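Local atomic coordinates of tapirin (Caldicellulosiruptor kristjanssonii, PDB entry 6N2B), a protein that probably binds cellulose at the cell surface, through a calcium-containing C-terminal domain built around a beta-helix, and so attaches the bacterium to plant biomass. Residues S211-R224 with G515-L529. Numbering follows the deposited sequence.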
# COMPACT_ATOMS: atom_id res chain seq x y z
N SER A 211 -5.23 -8.53 -1.78
CA SER A 211 -6.35 -8.75 -0.87
C SER A 211 -7.65 -8.47 -1.62
O SER A 211 -7.92 -7.32 -2.01
CB SER A 211 -6.24 -7.87 0.37
OG SER A 211 -5.23 -8.35 1.23
N ARG A 212 -8.46 -9.52 -1.82
CA ARG A 212 -9.76 -9.35 -2.46
C ARG A 212 -10.68 -8.51 -1.59
O ARG A 212 -11.41 -7.65 -2.09
CB ARG A 212 -10.37 -10.71 -2.76
CG ARG A 212 -11.73 -10.65 -3.43
CD ARG A 212 -12.06 -11.96 -4.14
NE ARG A 212 -13.14 -12.66 -3.46
CZ ARG A 212 -14.43 -12.33 -3.53
NH1 ARG A 212 -14.83 -11.31 -4.28
NH2 ARG A 212 -15.32 -13.05 -2.85
N GLY A 213 -10.64 -8.73 -0.28
CA GLY A 213 -11.35 -7.88 0.64
C GLY A 213 -10.43 -6.84 1.24
O GLY A 213 -9.64 -6.21 0.53
N SER A 214 -10.50 -6.67 2.55
CA SER A 214 -9.68 -5.71 3.26
C SER A 214 -8.31 -6.30 3.58
O SER A 214 -8.06 -7.50 3.41
CB SER A 214 -10.37 -5.27 4.54
OG SER A 214 -10.06 -6.18 5.59
N PHE A 215 -7.41 -5.43 4.06
CA PHE A 215 -6.04 -5.81 4.39
C PHE A 215 -5.64 -5.03 5.64
O PHE A 215 -5.35 -3.84 5.58
CB PHE A 215 -5.07 -5.53 3.25
CG PHE A 215 -3.63 -5.69 3.63
CD1 PHE A 215 -3.19 -6.86 4.22
CD2 PHE A 215 -2.73 -4.68 3.40
CE1 PHE A 215 -1.86 -7.01 4.57
CE2 PHE A 215 -1.41 -4.82 3.75
CZ PHE A 215 -0.97 -5.98 4.33
N LEU A 216 -5.62 -5.72 6.78
CA LEU A 216 -5.26 -5.09 8.05
C LEU A 216 -4.02 -5.78 8.59
O LEU A 216 -4.12 -6.77 9.34
CB LEU A 216 -6.41 -5.18 9.05
CG LEU A 216 -7.75 -4.73 8.44
CD1 LEU A 216 -8.95 -5.51 8.99
CD2 LEU A 216 -7.92 -3.26 8.61
N PRO A 217 -2.84 -5.28 8.24
CA PRO A 217 -1.60 -5.91 8.70
C PRO A 217 -1.36 -5.65 10.17
O PRO A 217 -1.95 -4.77 10.80
CB PRO A 217 -0.52 -5.23 7.84
CG PRO A 217 -1.05 -3.90 7.56
CD PRO A 217 -2.57 -4.08 7.41
N ASN A 218 -0.46 -6.46 10.72
CA ASN A 218 -0.04 -6.33 12.09
C ASN A 218 0.89 -5.13 12.26
O ASN A 218 1.51 -4.64 11.31
CB ASN A 218 0.70 -7.59 12.52
CG ASN A 218 1.81 -7.95 11.55
OD1 ASN A 218 1.54 -8.41 10.45
ND2 ASN A 218 3.05 -7.70 11.93
N TYR A 219 1.00 -4.68 13.50
CA TYR A 219 2.07 -3.77 13.90
C TYR A 219 3.44 -4.33 13.51
O TYR A 219 3.73 -5.50 13.74
CB TYR A 219 2.00 -3.58 15.41
CG TYR A 219 3.04 -2.67 15.99
CD1 TYR A 219 2.93 -1.29 15.85
CD2 TYR A 219 4.12 -3.19 16.71
CE1 TYR A 219 3.87 -0.46 16.40
CE2 TYR A 219 5.06 -2.36 17.26
CZ TYR A 219 4.94 -0.99 17.10
OH TYR A 219 5.88 -0.14 17.65
N LYS A 220 4.28 -3.47 12.93
CA LYS A 220 5.59 -3.87 12.41
C LYS A 220 5.44 -4.80 11.21
O LYS A 220 5.57 -6.02 11.32
CB LYS A 220 6.44 -4.52 13.50
CG LYS A 220 7.59 -3.68 13.96
CD LYS A 220 8.78 -3.81 12.99
CE LYS A 220 10.02 -3.03 13.45
NZ LYS A 220 10.10 -1.65 12.88
N PHE A 221 5.13 -4.23 10.06
CA PHE A 221 4.94 -5.02 8.85
C PHE A 221 5.65 -4.27 7.73
O PHE A 221 5.33 -3.11 7.46
CB PHE A 221 3.46 -5.21 8.52
CG PHE A 221 3.18 -6.17 7.38
CD1 PHE A 221 3.10 -5.71 6.07
CD2 PHE A 221 2.94 -7.51 7.63
CE1 PHE A 221 2.81 -6.59 5.02
CE2 PHE A 221 2.65 -8.39 6.57
CZ PHE A 221 2.59 -7.92 5.27
N THR A 222 6.63 -4.92 7.13
CA THR A 222 7.35 -4.36 6.01
C THR A 222 7.05 -5.21 4.79
O THR A 222 7.18 -6.44 4.84
CB THR A 222 8.86 -4.33 6.26
OG1 THR A 222 9.15 -3.49 7.39
CG2 THR A 222 9.56 -3.82 5.03
N VAL A 223 6.64 -4.57 3.71
CA VAL A 223 6.63 -5.21 2.40
C VAL A 223 7.71 -4.56 1.55
O VAL A 223 7.81 -3.32 1.47
CB VAL A 223 5.24 -5.16 1.75
CG1 VAL A 223 4.64 -3.79 1.85
CG2 VAL A 223 5.36 -5.60 0.31
N ARG A 224 8.56 -5.39 0.95
CA ARG A 224 9.73 -4.96 0.21
C ARG A 224 9.61 -5.51 -1.21
O ARG A 224 9.78 -6.71 -1.43
CB ARG A 224 11.01 -5.44 0.91
CG ARG A 224 12.29 -5.24 0.14
CD ARG A 224 13.49 -5.89 0.86
NE ARG A 224 13.65 -5.36 2.22
CZ ARG A 224 14.47 -4.36 2.53
NH1 ARG A 224 15.20 -3.81 1.57
NH2 ARG A 224 14.55 -3.91 3.78
N GLY A 515 -10.85 -13.45 1.66
CA GLY A 515 -12.00 -13.11 2.46
C GLY A 515 -12.34 -11.64 2.38
O GLY A 515 -11.50 -10.80 2.06
N SER A 516 -13.61 -11.35 2.70
CA SER A 516 -14.08 -9.97 2.79
C SER A 516 -13.19 -9.14 3.71
O SER A 516 -12.86 -7.99 3.40
CB SER A 516 -15.53 -9.94 3.28
OG SER A 516 -16.33 -10.80 2.51
N THR A 517 -12.81 -9.71 4.84
CA THR A 517 -11.92 -9.06 5.79
C THR A 517 -10.70 -9.94 5.99
O THR A 517 -10.77 -11.17 5.87
CB THR A 517 -12.67 -8.80 7.10
OG1 THR A 517 -12.07 -7.70 7.79
CG2 THR A 517 -12.68 -10.06 7.99
N PHE A 518 -9.55 -9.32 6.27
CA PHE A 518 -8.32 -10.08 6.45
C PHE A 518 -7.41 -9.41 7.47
O PHE A 518 -7.07 -8.23 7.32
CB PHE A 518 -7.56 -10.23 5.13
CG PHE A 518 -6.21 -10.84 5.31
CD1 PHE A 518 -6.09 -12.17 5.67
CD2 PHE A 518 -5.08 -10.07 5.21
CE1 PHE A 518 -4.84 -12.73 5.88
CE2 PHE A 518 -3.84 -10.62 5.41
CZ PHE A 518 -3.72 -11.95 5.76
N ASN A 519 -7.00 -10.18 8.49
CA ASN A 519 -6.07 -9.72 9.51
C ASN A 519 -4.85 -10.63 9.55
O ASN A 519 -4.99 -11.85 9.59
CB ASN A 519 -6.72 -9.73 10.90
CG ASN A 519 -7.70 -8.59 11.09
OD1 ASN A 519 -7.37 -7.55 11.71
ND2 ASN A 519 -8.92 -8.77 10.57
N ILE A 520 -3.66 -10.03 9.56
CA ILE A 520 -2.46 -10.74 9.99
C ILE A 520 -2.29 -10.46 11.47
O ILE A 520 -2.34 -9.30 11.89
CB ILE A 520 -1.22 -10.28 9.20
CG1 ILE A 520 -1.60 -9.92 7.79
CG2 ILE A 520 -0.13 -11.36 9.19
CD1 ILE A 520 -0.46 -9.47 6.98
N ASN A 521 -2.11 -11.51 12.25
CA ASN A 521 -1.85 -11.38 13.68
C ASN A 521 -0.60 -12.16 14.01
O ASN A 521 -0.38 -13.24 13.47
CB ASN A 521 -3.01 -11.90 14.50
CG ASN A 521 -4.27 -11.08 14.29
OD1 ASN A 521 -4.27 -9.86 14.49
ND2 ASN A 521 -5.35 -11.75 13.89
N ILE A 522 0.22 -11.61 14.90
CA ILE A 522 1.46 -12.26 15.28
C ILE A 522 1.84 -11.74 16.66
O ILE A 522 1.58 -10.58 16.99
CB ILE A 522 2.57 -12.02 14.23
CG1 ILE A 522 3.89 -12.64 14.68
CG2 ILE A 522 2.74 -10.57 14.00
CD1 ILE A 522 4.97 -12.59 13.62
N SER A 523 2.44 -12.62 17.46
CA SER A 523 2.77 -12.33 18.85
C SER A 523 4.27 -12.19 19.00
O SER A 523 5.01 -13.16 18.78
CB SER A 523 2.25 -13.45 19.75
OG SER A 523 1.02 -13.93 19.25
N GLY A 524 4.72 -11.00 19.36
CA GLY A 524 6.12 -10.79 19.70
C GLY A 524 7.10 -10.80 18.56
O GLY A 524 8.26 -11.20 18.77
N ALA A 525 6.70 -10.37 17.36
CA ALA A 525 7.63 -10.30 16.23
C ALA A 525 6.99 -9.51 15.09
O ALA A 525 5.77 -9.43 14.98
CB ALA A 525 8.04 -11.69 15.74
N GLY A 526 7.83 -8.91 14.26
CA GLY A 526 7.38 -8.27 13.05
C GLY A 526 7.51 -9.16 11.82
O GLY A 526 8.20 -10.18 11.83
N ILE A 527 6.81 -8.78 10.76
CA ILE A 527 6.87 -9.47 9.48
C ILE A 527 7.73 -8.64 8.54
O ILE A 527 7.55 -7.42 8.44
CB ILE A 527 5.48 -9.68 8.88
CG1 ILE A 527 4.52 -10.21 9.94
CG2 ILE A 527 5.55 -10.57 7.66
CD1 ILE A 527 4.59 -11.67 10.15
N GLU A 528 8.64 -9.29 7.83
CA GLU A 528 9.34 -8.69 6.71
C GLU A 528 8.96 -9.54 5.52
O GLU A 528 9.51 -10.63 5.34
CB GLU A 528 10.85 -8.68 6.96
CG GLU A 528 11.74 -8.52 5.72
CD GLU A 528 12.19 -7.08 5.51
OE1 GLU A 528 12.21 -6.31 6.51
OE2 GLU A 528 12.50 -6.73 4.34
N LEU A 529 7.99 -9.07 4.72
CA LEU A 529 7.53 -9.79 3.53
C LEU A 529 8.29 -9.28 2.31
O LEU A 529 8.08 -8.16 1.86
CB LEU A 529 6.03 -9.62 3.34
CG LEU A 529 5.48 -10.06 1.98
CD1 LEU A 529 5.65 -11.55 1.82
CD2 LEU A 529 4.01 -9.73 1.84
O HOH W 1 -8.87 -9.52 1.66
O HOH W 2 -4.32 -7.36 12.40
O HOH W 3 4.49 -6.95 15.83
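F221, T222 and V223 pair in parallel with I527, E528 and L529, in a strand-on-strand contact between neighbouring turns of the beta-helix. Strand 221-224 runs at 6° to strand 526-529, their axes 4.8 Å apart. Four backbone bonds join them, from I527 N to K220 O through to R224 N to L529 O. Before strand 221-224 the two segments still run side by side, with more irregular pairing. L216 N bonds F518 O at 2.9 Å, while I520 N to L216 O is weak. At S214, OG stands in for a backbone acceptor and takes the N-H of F518.

The F215 and F518 rings point the same way and meet edge to edge, with F215 CD1 3.9 Å from F518 CD2. F221 has CG anti to its N (chi1 -172°), and its ring reaches toward the second segment. Its CE2 lies by I520 CD1, its CD2 by I527 CB, and its CZ 4.1 Å from L529 CD2. P217 CB lies over one face of this ring, toward its rim.

N218 fills the bend between I520, I522 and I527. Its CG sits between N and carbonyl carbon (chi1 52°), which lays the amide against I527, with N218 OD1 3.5 Å from I527 CG1. ND2 bonds Y219 O from above the carbonyl plane. An alanine here would probably leave a gap beside I522 and I527 and free the turn at Y219. Water 3 links Y219 O to A525 O.

At the end of the strand, R224 NE makes a salt bridge to E528 OE2, 2.8 Å long, with the carboxylate oxygen near the guanidinium plane. Strand 240-250 continues the stack beyond 221-224, and strand 504-508 beyond 526-531. Parallel strands paired turn after turn, with apolar side chains stacked inside, are characteristic of a beta-helix.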